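HD domain-containing protein (Aquifex aeolicus, PDB 2HEK) is of unknown function but binds zinc and GDP and is probably a dGTPase-like nucleotide phosphohydrolase of the HD-domain family. Local coordinates at residues F179-L185 against N208-S212; R64-L69 against I186-V191; F236-L240 against R267-D273. All coordinates share one frame; numbering follows the deposited sequence.

Contact 1: residues F179-L185 against N208-S212. With GOL (glycerol), chain X.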
loop_
_atom_site.group_PDB
_atom_site.type_symbol
_atom_site.label_atom_id
_atom_site.label_comp_id
_atom_site.label_asym_id
_atom_site.label_seq_id
_atom_site.Cartn_x
_atom_site.Cartn_y
_atom_site.Cartn_z
ATOM N N PHE A 179 -9.624 0.368 6.902
ATOM C CA PHE A 179 -9.091 -0.522 5.871
ATOM C C PHE A 179 -10.217 -0.742 4.858
ATOM O O PHE A 179 -11.232 -1.261 5.194
ATOM C CB PHE A 179 -8.575 -1.866 6.460
ATOM C CG PHE A 179 -8.011 -2.820 5.416
ATOM C CD1 PHE A 179 -6.901 -2.471 4.644
ATOM C CD2 PHE A 179 -8.586 -4.071 5.205
ATOM C CE1 PHE A 179 -6.365 -3.352 3.658
ATOM C CE2 PHE A 179 -8.059 -4.969 4.218
ATOM C CZ PHE A 179 -6.949 -4.608 3.450
ATOM N N PHE A 180 -10.014 -0.404 3.599
ATOM C CA PHE A 180 -11.116 -0.419 2.656
ATOM C C PHE A 180 -11.094 -1.470 1.490
ATOM O O PHE A 180 -11.779 -1.285 0.445
ATOM C CB PHE A 180 -11.280 1.007 2.122
ATOM C CG PHE A 180 -11.569 2.050 3.212
ATOM C CD1 PHE A 180 -10.535 2.688 3.921
ATOM C CD2 PHE A 180 -12.877 2.379 3.522
ATOM C CE1 PHE A 180 -10.824 3.689 4.902
ATOM C CE2 PHE A 180 -13.158 3.364 4.508
ATOM C CZ PHE A 180 -12.142 4.010 5.198
ATOM N N ASP A 181 -10.370 -2.576 1.675
ATOM C CA ASP A 181 -10.249 -3.581 0.649
ATOM C C ASP A 181 -11.144 -4.743 1.078
ATOM O O ASP A 181 -10.814 -5.493 2.022
ATOM C CB ASP A 181 -8.775 -4.015 0.466
ATOM C CG ASP A 181 -8.588 -5.191 -0.537
ATOM O OD1 ASP A 181 -9.543 -5.957 -0.837
ATOM O OD2 ASP A 181 -7.439 -5.358 -1.012
ATOM N N TYR A 182 -12.280 -4.879 0.381
ATOM C CA TYR A 182 -13.298 -5.844 0.782
ATOM C C TYR A 182 -13.248 -7.186 0.004
ATOM O O TYR A 182 -14.197 -7.909 -0.025
ATOM C CB TYR A 182 -14.690 -5.182 0.797
ATOM C CG TYR A 182 -14.790 -3.797 1.498
ATOM C CD1 TYR A 182 -15.335 -2.705 0.815
ATOM C CD2 TYR A 182 -14.304 -3.578 2.799
ATOM C CE1 TYR A 182 -15.414 -1.439 1.400
ATOM C CE2 TYR A 182 -14.375 -2.294 3.393
ATOM C CZ TYR A 182 -14.946 -1.242 2.674
ATOM O OH TYR A 182 -15.086 0.032 3.208
ATOM N N ASP A 183 -12.105 -7.536 -0.574
ATOM C CA ASP A 183 -11.910 -8.819 -1.247
ATOM C C ASP A 183 -12.177 -9.988 -0.296
ATOM O O ASP A 183 -12.908 -10.927 -0.625
ATOM C CB ASP A 183 -10.473 -8.885 -1.736
ATOM C CG ASP A 183 -10.265 -9.929 -2.776
ATOM O OD1 ASP A 183 -10.065 -11.127 -2.395
ATOM O OD2 ASP A 183 -10.268 -9.538 -3.977
ATOM N N ARG A 184 -11.592 -9.919 0.892
ATOM C CA ARG A 184 -11.850 -10.884 1.952
ATOM C C ARG A 184 -13.324 -10.946 2.337
ATOM O O ARG A 184 -13.892 -12.036 2.398
ATOM C CB ARG A 184 -10.952 -10.618 3.189
ATOM C CG ARG A 184 -11.195 -11.597 4.372
ATOM C CD ARG A 184 -10.990 -13.082 3.970
ATOM N NE ARG A 184 -11.003 -13.915 5.163
ATOM C CZ ARG A 184 -10.846 -15.237 5.177
ATOM N NH1 ARG A 184 -10.615 -15.900 4.047
ATOM N NH2 ARG A 184 -10.885 -15.886 6.341
ATOM N N LEU A 185 -13.958 -9.795 2.564
ATOM C CA LEU A 185 -15.372 -9.789 2.943
ATOM C C LEU A 185 -16.194 -10.461 1.855
ATOM O O LEU A 185 -16.989 -11.369 2.144
ATOM C CB LEU A 185 -15.898 -8.355 3.177
ATOM C CG LEU A 185 -17.359 -8.255 3.616
ATOM C CD1 LEU A 185 -17.746 -9.134 4.881
ATOM C CD2 LEU A 185 -17.773 -6.798 3.815
ATOM N N ASN A 208 -14.402 -5.101 10.346
ATOM C CA ASN A 208 -13.576 -4.098 9.691
ATOM C C ASN A 208 -14.426 -3.205 8.766
ATOM O O ASN A 208 -14.257 -1.986 8.712
ATOM C CB ASN A 208 -12.464 -4.760 8.858
ATOM C CG ASN A 208 -11.687 -3.745 8.059
ATOM O OD1 ASN A 208 -11.077 -2.874 8.626
ATOM N ND2 ASN A 208 -11.778 -3.804 6.740
ATOM N N PHE A 209 -15.325 -3.826 8.022
ATOM C CA PHE A 209 -16.213 -3.085 7.111
ATOM C C PHE A 209 -17.051 -2.045 7.858
ATOM O O PHE A 209 -17.106 -0.880 7.457
ATOM C CB PHE A 209 -17.092 -4.091 6.340
ATOM C CG PHE A 209 -18.125 -3.437 5.489
ATOM C CD1 PHE A 209 -17.769 -2.844 4.285
ATOM C CD2 PHE A 209 -19.446 -3.342 5.932
ATOM C CE1 PHE A 209 -18.741 -2.183 3.483
ATOM C CE2 PHE A 209 -20.438 -2.688 5.139
ATOM C CZ PHE A 209 -20.067 -2.110 3.903
ATOM N N LEU A 210 -17.678 -2.437 8.966
ATOM C CA LEU A 210 -18.498 -1.503 9.756
ATOM C C LEU A 210 -17.684 -0.368 10.387
ATOM O O LEU A 210 -18.170 0.759 10.452
ATOM C CB LEU A 210 -19.300 -2.249 10.856
ATOM C CG LEU A 210 -20.236 -3.332 10.279
ATOM C CD1 LEU A 210 -20.660 -4.265 11.412
ATOM C CD2 LEU A 210 -21.477 -2.665 9.576
ATOM N N ILE A 211 -16.461 -0.668 10.847
ATOM C CA ILE A 211 -15.559 0.365 11.391
ATOM C C ILE A 211 -15.106 1.313 10.285
ATOM O O ILE A 211 -15.064 2.565 10.463
ATOM C CB ILE A 211 -14.281 -0.227 12.022
ATOM C CG1 ILE A 211 -14.606 -1.125 13.218
ATOM C CG2 ILE A 211 -13.361 0.909 12.457
ATOM C CD1 ILE A 211 -15.435 -0.486 14.294
ATOM N N SER A 212 -14.774 0.748 9.129
ATOM C CA SER A 212 -14.384 1.602 7.995
ATOM C C SER A 212 -15.532 2.547 7.626
ATOM O O SER A 212 -15.325 3.746 7.352
ATOM C CB SER A 212 -13.874 0.752 6.837
ATOM O OG SER A 212 -14.952 0.320 5.990
HETATM C C1 GOL X . -10.049 0.228 10.443
HETATM O O1 GOL X . -10.780 -0.139 9.283
HETATM C C2 GOL X . -8.789 -0.620 10.542
HETATM O O2 GOL X . -9.113 -1.991 10.535
HETATM C C3 GOL X . -7.967 -0.330 11.794
HETATM O O3 GOL X . -6.600 -0.657 11.531
#
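Tyr-182 and Phe-209 meet in a T-shaped (edge-to-face) stack where the turn entering helix 183-187 lies on helix 203-221 of this HD-domain protein. The edge of Phe-209 points at the face of Tyr-182, with the ring planes 78° apart and CD1 of Phe-209 coming within 3.6 Å of Tyr-182 CE2. The opposite face of the tyrosine carries the backbone oxygen of Phe-180, so the ring is held between a phenyl edge and a carbonyl. Leu-185 CD2 packs on Phe-209 CB, and Met-163 of helix 160-173 touches both Tyr-182 and Leu-185. Ser-212 lays its CB over one face of the Phe-180 ring, a CH-pi contact 4.0 Å from the centroid.

The other flank is more polar and admits a small solvent molecule. There Asn-208 ND2 donates to the backbone oxygen of Phe-179 over 3.0 Å, while a glycerol, probably from the crystallisation liquor, bridges the segments: its O1 accepts from Phe-179 N, and O1 and O2 both donate to Asn-208 OD1. Tyr-177 of the second subunit packs against Asn-208. Back at the tight side, Ser-212 OG, standing between its own N and carbonyl carbon (chi1 87°), accepts from Tyr-182 OH, 2.8 Å away, and donates in turn to Phe-209 O.

Contact 2: residues R64-L69 against I186-V191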
loop_
_atom_site.group_PDB
_atom_site.type_symbol
_atom_site.label_atom_id
_atom_site.label_comp_id
_atom_site.label_asym_id
_atom_site.label_seq_id
_atom_site.Cartn_x
_atom_site.Cartn_y
_atom_site.Cartn_z
ATOM N N ARG A 64 -17.868 -9.397 -9.023
ATOM C CA ARG A 64 -17.108 -10.143 -8.037
ATOM C C ARG A 64 -18.025 -10.869 -7.064
ATOM O O ARG A 64 -17.837 -12.068 -6.786
ATOM C CB ARG A 64 -16.164 -9.185 -7.274
ATOM C CG ARG A 64 -14.959 -8.714 -8.082
ATOM C CD ARG A 64 -13.875 -9.798 -8.144
ATOM N NE ARG A 64 -12.607 -9.297 -8.703
ATOM C CZ ARG A 64 -12.266 -9.343 -9.994
ATOM N NH1 ARG A 64 -13.090 -9.872 -10.894
ATOM N NH2 ARG A 64 -11.089 -8.857 -10.390
ATOM N N ILE A 65 -19.027 -10.166 -6.542
ATOM C CA ILE A 65 -19.936 -10.777 -5.554
ATOM C C ILE A 65 -20.755 -11.911 -6.214
ATOM O O ILE A 65 -20.943 -12.963 -5.611
ATOM C CB ILE A 65 -20.909 -9.745 -4.935
ATOM C CG1 ILE A 65 -20.166 -8.719 -4.036
ATOM C CG2 ILE A 65 -22.030 -10.460 -4.140
ATOM C CD1 ILE A 65 -21.006 -7.453 -3.703
ATOM N N CYS A 66 -21.232 -11.698 -7.442
ATOM C CA CYS A 66 -21.937 -12.773 -8.194
ATOM C C CYS A 66 -21.037 -14.002 -8.406
ATOM O O CYS A 66 -21.490 -15.150 -8.277
ATOM C CB CYS A 66 -22.434 -12.250 -9.547
ATOM S SG CYS A 66 -23.814 -11.129 -9.338
ATOM N N GLU A 67 -19.774 -13.770 -8.739
ATOM C CA GLU A 67 -18.776 -14.859 -8.811
ATOM C C GLU A 67 -18.613 -15.638 -7.496
ATOM O O GLU A 67 -18.598 -16.884 -7.497
ATOM C CB GLU A 67 -17.423 -14.354 -9.351
ATOM C CG GLU A 67 -17.485 -13.950 -10.816
ATOM C CD GLU A 67 -16.249 -13.179 -11.353
ATOM O OE1 GLU A 67 -15.300 -12.882 -10.580
ATOM O OE2 GLU A 67 -16.254 -12.849 -12.574
ATOM N N SER A 68 -18.507 -14.925 -6.379
ATOM C CA SER A 68 -18.375 -15.571 -5.069
ATOM C C SER A 68 -19.652 -16.320 -4.684
ATOM O O SER A 68 -19.600 -17.410 -4.105
ATOM C CB SER A 68 -18.019 -14.550 -3.986
ATOM O OG SER A 68 -18.202 -15.089 -2.676
ATOM N N LEU A 69 -20.799 -15.722 -5.000
ATOM C CA LEU A 69 -22.076 -16.286 -4.596
ATOM C C LEU A 69 -22.684 -17.263 -5.612
ATOM O O LEU A 69 -23.726 -17.869 -5.324
ATOM C CB LEU A 69 -23.067 -15.180 -4.261
ATOM C CG LEU A 69 -22.776 -14.274 -3.064
ATOM C CD1 LEU A 69 -23.939 -13.295 -2.937
ATOM C CD2 LEU A 69 -22.582 -15.061 -1.770
ATOM N N ILE A 186 -15.999 -10.038 0.613
ATOM C CA ILE A 186 -16.711 -10.666 -0.524
ATOM C C ILE A 186 -16.530 -12.201 -0.502
ATOM O O ILE A 186 -17.506 -12.932 -0.657
ATOM C CB ILE A 186 -16.254 -10.076 -1.864
ATOM C CG1 ILE A 186 -16.811 -8.646 -2.001
ATOM C CG2 ILE A 186 -16.674 -10.966 -3.075
ATOM C CD1 ILE A 186 -16.249 -7.844 -3.145
ATOM N N SER A 187 -15.316 -12.690 -0.267
ATOM C CA SER A 187 -15.081 -14.148 -0.329
ATOM C C SER A 187 -15.821 -14.948 0.752
ATOM O O SER A 187 -16.075 -16.152 0.581
ATOM C CB SER A 187 -13.576 -14.485 -0.298
ATOM O OG SER A 187 -13.086 -14.362 1.025
ATOM N N THR A 188 -16.157 -14.297 1.860
ATOM C CA THR A 188 -16.856 -14.960 2.962
ATOM C C THR A 188 -18.378 -14.806 2.917
ATOM O O THR A 188 -19.063 -15.240 3.850
ATOM C CB THR A 188 -16.354 -14.483 4.353
ATOM O OG1 THR A 188 -16.675 -13.088 4.550
ATOM C CG2 THR A 188 -14.889 -14.696 4.452
ATOM N N LEU A 189 -18.918 -14.215 1.851
ATOM C CA LEU A 189 -20.363 -14.006 1.781
ATOM C C LEU A 189 -20.966 -15.333 1.368
ATOM O O LEU A 189 -20.315 -16.104 0.676
ATOM C CB LEU A 189 -20.765 -12.921 0.759
ATOM C CG LEU A 189 -20.267 -11.489 1.056
ATOM C CD1 LEU A 189 -20.729 -10.470 -0.010
ATOM C CD2 LEU A 189 -20.653 -11.058 2.499
ATOM N N ARG A 190 -22.193 -15.590 1.813
ATOM C CA ARG A 190 -22.931 -16.802 1.429
ATOM C C ARG A 190 -24.368 -16.393 1.157
ATOM O O ARG A 190 -24.830 -15.399 1.697
ATOM C CB ARG A 190 -22.943 -17.824 2.575
ATOM C CG ARG A 190 -21.578 -18.255 3.077
ATOM C CD ARG A 190 -20.871 -19.177 2.115
ATOM N NE ARG A 190 -19.632 -19.704 2.692
ATOM C CZ ARG A 190 -18.430 -19.161 2.465
ATOM N NH1 ARG A 190 -18.313 -18.081 1.680
ATOM N NH2 ARG A 190 -17.344 -19.679 3.021
ATOM N N VAL A 191 -25.070 -17.166 0.331
ATOM C CA VAL A 191 -26.546 -17.102 0.245
ATOM C C VAL A 191 -27.183 -18.187 1.143
ATOM O O VAL A 191 -26.917 -19.399 0.991
ATOM C CB VAL A 191 -27.037 -17.330 -1.195
ATOM C CG1 VAL A 191 -28.545 -17.148 -1.292
ATOM C CG2 VAL A 191 -26.305 -16.406 -2.164
#
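Ile-65 and Ile-186 cross at about a right angle, CG1 against CG1 at 3.9 Å, and open the apolar part of a contact that packs the end of helix 51-69 on the turn from helix 183-187 into strand 189-192. Ile-186 also sets CG2 beside the CB of Ser-68, and Met-163 of helix 160-173 touches the same isoleucine. Farther along, Leu-69 reaches over the strand backbone: its CD2 lies 3.5 Å from Leu-189 O and 3.8 Å from Leu-189 CB, and touches Val-191 CG2 as well. Val-196 of strand 195-199 gives Leu-69 a further apolar neighbour.

The polar contact across the pair is a single hydrogen bond. Ser-68 donates to Ile-186 O over 3.0 Å from OG, which its torsion (chi1 166°) swings opposite the backbone N, and the donor comes from above the carbonyl plane. Leu-189 N reaches that oxygen from the other face, 3.2 Å away.

From the start of the strand, Arg-190 folds back, and its NH1 donates to both Ser-187 O and Leu-189 O. The chemistry is thus one of division: aliphatic groups fill the interface, while side-chain donors from the helix and from the strand satisfy carbonyls where the chain changes from helix to strand.

Contact 3: residues F236-L240 against R267-D273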
loop_
_atom_site.group_PDB
_atom_site.type_symbol
_atom_site.label_atom_id
_atom_site.label_comp_id
_atom_site.label_asym_id
_atom_site.label_seq_id
_atom_site.Cartn_x
_atom_site.Cartn_y
_atom_site.Cartn_z
ATOM N N PHE A 236 -30.055 27.097 -2.183
ATOM C CA PHE A 236 -29.947 27.632 -3.530
ATOM C C PHE A 236 -30.640 26.747 -4.553
ATOM O O PHE A 236 -31.438 27.239 -5.349
ATOM C CB PHE A 236 -28.495 27.851 -3.933
ATOM C CG PHE A 236 -28.307 28.050 -5.425
ATOM C CD1 PHE A 236 -28.874 29.154 -6.072
ATOM C CD2 PHE A 236 -27.569 27.142 -6.174
ATOM C CE1 PHE A 236 -28.727 29.334 -7.436
ATOM C CE2 PHE A 236 -27.398 27.328 -7.535
ATOM C CZ PHE A 236 -27.979 28.420 -8.169
ATOM N N LEU A 237 -30.350 25.443 -4.532
ATOM C CA LEU A 237 -30.915 24.525 -5.525
ATOM C C LEU A 237 -32.447 24.613 -5.578
ATOM O O LEU A 237 -33.034 24.544 -6.660
ATOM C CB LEU A 237 -30.436 23.079 -5.315
ATOM C CG LEU A 237 -30.922 22.078 -6.382
ATOM C CD1 LEU A 237 -30.595 22.493 -7.830
ATOM C CD2 LEU A 237 -30.404 20.672 -6.115
ATOM N N LYS A 238 -33.070 24.791 -4.411
ATOM C CA LYS A 238 -34.517 24.992 -4.300
ATOM C C LYS A 238 -35.030 26.241 -5.036
ATOM O O LYS A 238 -36.071 26.189 -5.687
ATOM C CB LYS A 238 -34.946 25.029 -2.831
ATOM C CG LYS A 238 -35.123 23.659 -2.224
ATOM C CD LYS A 238 -35.261 23.749 -0.713
ATOM C CE LYS A 238 -35.019 22.384 -0.056
ATOM N NZ LYS A 238 -34.751 22.484 1.422
ATOM N N LYS A 239 -34.310 27.352 -4.914
ATOM C CA LYS A 239 -34.637 28.567 -5.654
ATOM C C LYS A 239 -34.509 28.350 -7.160
ATOM O O LYS A 239 -35.369 28.772 -7.927
ATOM C CB LYS A 239 -33.744 29.733 -5.218
ATOM C CG LYS A 239 -33.905 30.120 -3.756
ATOM C CD LYS A 239 -33.349 31.506 -3.461
ATOM C CE LYS A 239 -31.830 31.537 -3.453
ATOM N NZ LYS A 239 -31.317 32.937 -3.512
ATOM N N LEU A 240 -33.418 27.704 -7.559
ATOM C CA LEU A 240 -33.128 27.426 -8.972
ATOM C C LEU A 240 -34.160 26.499 -9.574
ATOM O O LEU A 240 -34.440 26.577 -10.767
ATOM C CB LEU A 240 -31.742 26.779 -9.093
ATOM C CG LEU A 240 -31.138 26.750 -10.504
ATOM C CD1 LEU A 240 -30.547 28.102 -10.861
ATOM C CD2 LEU A 240 -30.093 25.653 -10.599
ATOM N N ARG A 267 -25.591 34.907 -12.302
ATOM C CA ARG A 267 -26.734 35.729 -11.908
ATOM C C ARG A 267 -26.462 36.541 -10.631
ATOM O O ARG A 267 -25.965 36.007 -9.627
ATOM C CB ARG A 267 -27.999 34.869 -11.783
ATOM C CG ARG A 267 -28.384 34.163 -13.083
ATOM C CD ARG A 267 -29.602 33.271 -12.898
ATOM N NE ARG A 267 -30.073 32.698 -14.160
ATOM C CZ ARG A 267 -30.997 31.741 -14.271
ATOM N NH1 ARG A 267 -31.568 31.212 -13.190
ATOM N NH2 ARG A 267 -31.344 31.300 -15.478
ATOM N N LYS A 268 -26.780 37.836 -10.691
ATOM C CA LYS A 268 -26.579 38.756 -9.562
ATOM C C LYS A 268 -27.644 38.594 -8.459
ATOM O O LYS A 268 -27.430 39.018 -7.317
ATOM C CB LYS A 268 -26.497 40.210 -10.060
ATOM C CG LYS A 268 -25.903 41.217 -9.059
ATOM C CD LYS A 268 -25.472 42.540 -9.723
ATOM C CE LYS A 268 -26.635 43.315 -10.379
ATOM N NZ LYS A 268 -27.613 43.903 -9.412
ATOM N N ALA A 269 -28.774 37.969 -8.792
ATOM C CA ALA A 269 -29.808 37.670 -7.798
ATOM C C ALA A 269 -29.299 36.692 -6.726
ATOM O O ALA A 269 -29.633 36.820 -5.544
ATOM C CB ALA A 269 -31.063 37.121 -8.479
ATOM N N PHE A 270 -28.471 35.739 -7.163
ATOM C CA PHE A 270 -27.966 34.641 -6.337
ATOM C C PHE A 270 -26.614 34.929 -5.690
ATOM O O PHE A 270 -25.843 34.000 -5.439
ATOM C CB PHE A 270 -27.813 33.379 -7.198
ATOM C CG PHE A 270 -29.093 32.886 -7.810
ATOM C CD1 PHE A 270 -29.143 32.559 -9.160
ATOM C CD2 PHE A 270 -30.242 32.729 -7.039
ATOM C CE1 PHE A 270 -30.319 32.092 -9.735
ATOM C CE2 PHE A 270 -31.429 32.264 -7.609
ATOM C CZ PHE A 270 -31.469 31.950 -8.958
ATOM N N ARG A 271 -26.318 36.194 -5.415
ATOM C CA ARG A 271 -24.957 36.552 -5.039
ATOM C C ARG A 271 -24.540 36.064 -3.657
ATOM O O ARG A 271 -23.389 35.668 -3.460
ATOM C CB ARG A 271 -24.702 38.054 -5.180
ATOM C CG ARG A 271 -23.241 38.388 -5.463
ATOM C CD ARG A 271 -22.825 37.817 -6.827
ATOM N NE ARG A 271 -21.387 37.575 -6.951
ATOM C CZ ARG A 271 -20.810 37.082 -8.043
ATOM N NH1 ARG A 271 -21.548 36.781 -9.103
ATOM N NH2 ARG A 271 -19.496 36.892 -8.076
ATOM N N GLU A 272 -25.452 36.117 -2.696
ATOM C CA GLU A 272 -25.099 35.703 -1.357
ATOM C C GLU A 272 -24.953 34.192 -1.264
ATOM O O GLU A 272 -24.119 33.722 -0.517
ATOM C CB GLU A 272 -26.039 36.281 -0.303
ATOM C CG GLU A 272 -25.498 37.609 0.252
ATOM C CD GLU A 272 -26.447 38.316 1.208
ATOM O OE1 GLU A 272 -26.709 37.781 2.317
ATOM O OE2 GLU A 272 -26.916 39.427 0.849
ATOM N N ASP A 273 -25.753 33.461 -2.044
ATOM C CA ASP A 273 -25.561 32.017 -2.277
ATOM C C ASP A 273 -24.149 31.739 -2.755
ATOM O O ASP A 273 -23.455 30.902 -2.184
ATOM C CB ASP A 273 -26.520 31.499 -3.351
ATOM C CG ASP A 273 -27.969 31.649 -2.970
ATOM O OD1 ASP A 273 -28.666 32.485 -3.603
ATOM O OD2 ASP A 273 -28.407 30.927 -2.050
#
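Phe-236 and Phe-270 form a T-shaped (edge-to-face) pair that joins the last turn of helix 224-240 to the start of helix 271-278, in the HD-associated part of the chain. The edge of Phe-236 comes down on Phe-270: CE1 stands over the centre of that ring, 3.5 Å above its plane, and the two planes are 76° apart. Close by, Lys-239 NZ makes a salt bridge of 2.7 Å with Asp-273 OD1, which accepts through its syn lone pair, on the side of the other oxygen. That second oxygen, Asp-273 OD2, rests 3.6 Å from Phe-236 CB. The ammonium also sits at the edge of the Phe-270 ring, 3.7 Å from CD2, near the ring plane and therefore not in a cation-pi position. Leu-240 CD1 adds a looser touch to Phe-270 CE1 at 4.2 Å.

Backbone geometry presents these groups. A type I beta turn from Lys-268 to Arg-271 leads into the helix and places Phe-270 at its N-cap position, so that Phe-270 and Asp-273, three residues apart, both face helix 224-240. Lys-239 reaches its partner through a bend at chi3 (-74°). Were Phe-270 an alanine, the edge of Phe-236 would probably lose the face it rests on, leaving a gap and a ring freer to turn.

Helix 257-266 forms the next layer, with Val-260 and Leu-264 against Phe-236 and Leu-264 also touching Asp-273. Its Glu-263 touches Leu-240 and holds Arg-267 NH2 in a salt bridge, while Arg-267 NH1 lies 4.0 Å from Leu-240 CD1.

Contacts 1 and 2 are neighbours, their centres 14 Å apart, and share helix 183-187: contact 1 packs its entrance on helix 203-221, and contact 2 packs its exit on helix 51-69, which carries the zinc ligand His-54. Met-163 touches both. Each lies near the metal site without belonging to it, the side chains of Phe-209 and Ile-65 both being about 9 Å from that of the zinc ligand Asp-161. Contact 3 is remote, its centre 41 Å from that of contact 1 and 47 Å from that of contact 2. It lies nearer the second GDP pocket, with the Asp-273 side chain about 11 Å from that of His-282.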